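PDB 3VOV: glucokinase from Thermus thermophilus, which probably catalyses the ATP-dependent phosphorylation of glucose and related hexoses as a ROK-family hexokinase of the actin-like ATPase fold, and binds a zinc ion. Local coordinates for residues Gly155-Gly158 with His159-Leu162; Gly175-Glu178 with Ala179-Gly183. All blocks are in the same frame, centred on the assembly; numbering follows the deposited sequence.

Contact 1 of 2, residues Gly155-Gly158 with His159-Leu162; sequences GELG and HLTL. With ZN (zinc ion), chain G.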
loop_
_atom_site.group_PDB
_atom_site.type_symbol
_atom_site.label_atom_id
_atom_site.label_comp_id
_atom_site.label_asym_id
_atom_site.label_seq_id
_atom_site.Cartn_x
_atom_site.Cartn_y
_atom_site.Cartn_z
ATOM N N GLY B 155 -10.757 16.432 14.550
ATOM C CA GLY B 155 -11.855 15.967 13.677
ATOM C C GLY B 155 -11.651 16.271 12.204
ATOM O O GLY B 155 -12.610 16.390 11.474
ATOM N N GLU B 156 -10.397 16.365 11.758
ATOM C CA GLU B 156 -10.084 16.554 10.352
ATOM C C GLU B 156 -10.015 15.147 9.708
ATOM O O GLU B 156 -8.944 14.655 9.343
ATOM C CB GLU B 156 -8.742 17.316 10.219
ATOM C CG GLU B 156 -8.915 18.838 10.342
ATOM C CD GLU B 156 -9.612 19.458 9.111
ATOM O OE1 GLU B 156 -9.758 18.786 8.070
ATOM O OE2 GLU B 156 -10.063 20.620 9.182
ATOM N N LEU B 157 -11.174 14.502 9.667
ATOM C CA LEU B 157 -11.293 13.064 9.409
ATOM C C LEU B 157 -10.921 12.716 7.977
ATOM O O LEU B 157 -10.529 11.582 7.672
ATOM C CB LEU B 157 -12.704 12.553 9.810
ATOM C CG LEU B 157 -13.120 12.804 11.291
ATOM C CD1 LEU B 157 -14.407 12.052 11.693
ATOM C CD2 LEU B 157 -12.026 12.419 12.284
ATOM N N GLY B 158 -11.012 13.700 7.090
ATOM C CA GLY B 158 -10.619 13.497 5.699
ATOM C C GLY B 158 -9.114 13.376 5.502
ATOM O O GLY B 158 -8.690 13.014 4.422
ATOM N N HIS B 159 -8.303 13.663 6.532
ATOM C CA HIS B 159 -6.883 13.717 6.279
ATOM C C HIS B 159 -6.114 12.671 7.056
ATOM O O HIS B 159 -4.923 12.781 7.243
ATOM C CB HIS B 159 -6.373 15.153 6.436
ATOM C CG HIS B 159 -7.045 16.076 5.479
ATOM N ND1 HIS B 159 -6.631 16.224 4.171
ATOM C CD2 HIS B 159 -8.181 16.804 5.601
ATOM C CE1 HIS B 159 -7.457 17.046 3.541
ATOM N NE2 HIS B 159 -8.414 17.401 4.385
ATOM N N LEU B 160 -6.803 11.631 7.489
ATOM C CA LEU B 160 -6.086 10.467 8.026
ATOM C C LEU B 160 -5.447 9.704 6.883
ATOM O O LEU B 160 -6.029 9.587 5.808
ATOM C CB LEU B 160 -7.013 9.580 8.833
ATOM C CG LEU B 160 -7.163 10.106 10.281
ATOM C CD1 LEU B 160 -8.373 11.004 10.435
ATOM C CD2 LEU B 160 -7.216 8.892 11.239
ATOM N N THR B 161 -4.236 9.213 7.115
ATOM C CA THR B 161 -3.501 8.581 6.052
ATOM C C THR B 161 -3.999 7.116 5.916
ATOM O O THR B 161 -3.762 6.326 6.803
ATOM C CB THR B 161 -2.010 8.601 6.378
ATOM O OG1 THR B 161 -1.588 9.956 6.547
ATOM C CG2 THR B 161 -1.172 7.933 5.232
ATOM N N LEU B 162 -4.605 6.756 4.801
ATOM C CA LEU B 162 -4.992 5.373 4.596
ATOM C C LEU B 162 -4.114 4.667 3.584
ATOM O O LEU B 162 -4.114 3.443 3.531
ATOM C CB LEU B 162 -6.413 5.297 4.044
ATOM C CG LEU B 162 -7.508 5.841 4.952
ATOM C CD1 LEU B 162 -8.815 5.592 4.249
ATOM C CD2 LEU B 162 -7.442 5.120 6.335
HETATM ZN ZN ZN G . -4.865 15.438 3.158
#
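The E156 carboxylate runs alongside the imidazole of H159 where the chain turns toward the zinc. OE1 of E156 sits at the ring's edge, 3.5 Å from CD2 of H159, with the two planes 49° apart. The glutamate reaches this edge because its chain folds back about the CB-CG bond (chi2 -71°). One face of the ring rests on the backbone of G158, whose C atom is 3.4 Å from CG of H159; glycine suits that place, having no side chain to add bulk beside the ring. ND1 of H159 binds the zinc ion at 2.2 Å, and C169, C171 and C176 complete the site. Imidazole fits this post because one nitrogen can ligate the metal while the flat ring packs against backbone.

The backbone N of H159 donates to O of E156 (3.0 Å), closing residues 156-159 into a type I beta turn that brings the ring to the metal. Next to this turn CD1 of L160 lies 4.3 Å from CD2 of L157, an apolar pair suited to a buried position. L157 packs on L128 and L130 of strand 127-132, and both leucines meet L232 of helix 212-236. H159 also touches E178 of helix 177-181, while W270 of the second subunit meets its ring, planes about 55° apart.

Contact 2 of 2, residues Gly175-Glu178 with Ala179-Gly183; sequences GCLE and ALAAG. With ZN (zinc ion), chain G.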
loop_
_atom_site.group_PDB
_atom_site.type_symbol
_atom_site.label_atom_id
_atom_site.label_comp_id
_atom_site.label_asym_id
_atom_site.label_seq_id
_atom_site.Cartn_x
_atom_site.Cartn_y
_atom_site.Cartn_z
ATOM N N GLY B 175 -2.356 10.124 0.007
ATOM C CA GLY B 175 -3.037 8.942 0.515
ATOM C C GLY B 175 -4.044 9.190 1.620
ATOM O O GLY B 175 -4.428 8.241 2.308
ATOM N N CYS B 176 -4.425 10.469 1.827
ATOM C CA CYS B 176 -5.467 10.865 2.771
ATOM C C CYS B 176 -6.769 10.286 2.296
ATOM O O CYS B 176 -6.980 10.131 1.090
ATOM C CB CYS B 176 -5.578 12.407 2.808
ATOM S SG CYS B 176 -4.197 13.138 3.610
ATOM N N LEU B 177 -7.693 10.024 3.216
ATOM C CA LEU B 177 -9.013 9.594 2.800
ATOM C C LEU B 177 -9.599 10.567 1.753
ATOM O O LEU B 177 -10.152 10.137 0.728
ATOM C CB LEU B 177 -9.925 9.483 4.035
ATOM C CG LEU B 177 -11.396 9.139 3.811
ATOM C CD1 LEU B 177 -11.586 7.869 2.966
ATOM C CD2 LEU B 177 -12.130 9.018 5.192
ATOM N N GLU B 178 -9.449 11.880 1.996
ATOM C CA GLU B 178 -9.974 12.855 1.030
ATOM C C GLU B 178 -9.413 12.620 -0.359
ATOM O O GLU B 178 -10.132 12.613 -1.363
ATOM C CB GLU B 178 -9.618 14.291 1.456
ATOM C CG GLU B 178 -10.086 15.296 0.410
ATOM C CD GLU B 178 -10.134 16.715 0.964
ATOM O OE1 GLU B 178 -11.144 17.041 1.609
ATOM O OE2 GLU B 178 -9.159 17.482 0.776
ATOM N N ALA B 179 -8.110 12.461 -0.414
ATOM C CA ALA B 179 -7.430 12.373 -1.698
ATOM C C ALA B 179 -7.748 11.024 -2.413
ATOM O O ALA B 179 -7.421 10.838 -3.608
ATOM C CB ALA B 179 -5.944 12.516 -1.490
ATOM N N LEU B 180 -8.357 10.093 -1.680
ATOM C CA LEU B 180 -8.693 8.790 -2.251
ATOM C C LEU B 180 -10.120 8.698 -2.714
ATOM O O LEU B 180 -10.417 7.936 -3.649
ATOM C CB LEU B 180 -8.489 7.678 -1.203
ATOM C CG LEU B 180 -7.000 7.425 -0.835
ATOM C CD1 LEU B 180 -6.965 6.499 0.407
ATOM C CD2 LEU B 180 -6.139 6.834 -2.029
ATOM N N ALA B 181 -11.015 9.416 -2.009
ATOM C CA ALA B 181 -12.449 9.105 -2.080
ATOM C C ALA B 181 -13.389 10.301 -2.167
ATOM O O ALA B 181 -14.622 10.119 -2.293
ATOM C CB ALA B 181 -12.851 8.220 -0.880
ATOM N N ALA B 182 -12.851 11.518 -2.091
ATOM C CA ALA B 182 -13.738 12.688 -2.203
ATOM C C ALA B 182 -14.309 12.778 -3.628
ATOM O O ALA B 182 -13.769 12.194 -4.560
ATOM C CB ALA B 182 -12.975 13.984 -1.849
ATOM N N GLY B 183 -15.404 13.534 -3.769
ATOM C CA GLY B 183 -15.900 13.993 -5.061
ATOM C C GLY B 183 -14.845 14.384 -6.038
ATOM O O GLY B 183 -14.807 13.842 -7.121
HETATM ZN ZN ZN G . -4.865 15.438 3.158
#
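C176 is the N-cap residue of a short helix, 177-181, whose turns join 175-178 to 179-183. The N of L180 donates to O of L177 (3.0 Å), and more weakly to O of C176. A181 N makes weak bonds to the carbonyls of L177 and E178. The straighter bond from A182 N to O of E178, 3.0 Å with an N-H...O angle of 156°, is of the i to i+4 kind. A182 is itself the N-cap of the next helix, 183-194. G175, with positive phi, takes a backbone shape that glycine adopts easily.

Among the side chains, L180 lies back over the entry to the helix: CG is 3.3 Å from O of C176 and CD1 3.6 Å from O of G175. With an alanine here the helical bonds would remain, but a gap is likely to open over these two carbonyls and beside P167 and Y224, which the leucine also touches. L177 puts CD1 4.1 Å from CB of A181, and the small methyl suits a side pressed against I136 and V225. E178 has CG anti to its N (chi1 176°), which carries the chain past CB of A182, with CG of E178 at 3.9 Å from it; its OE1 accepts a hydrogen bond from the backbone N of I136.

SG of C176 binds zinc at 2.4 Å. With three cysteines and one histidine around it, the ion probably fixes the start of this helix relative to the preceding loop, a structural role consistent with thiolate-rich sites.

From the N terminus, the chain leaves strand 145-146 and enters the long loop that holds contact 1 (155-162). It then passes through C169 and C171 before reaching contact 2 (175-183), which opens helix 177-181 and leads into helix 183-194. The two contacts are local turns in series, neither nested nor crossed, with centres about 9 Å apart. Zinc closes the loop between them, since H159 and C176 are both ligands. Backbone pairing reinforces that closure: O of G158 lies 2.8 Å from N of E178, and N of L162 lies 2.9 Å from O of G175, both probable hydrogen bonds. Together they tie the zinc loop to strands 127-132 and 136-142 and to helix 212-236.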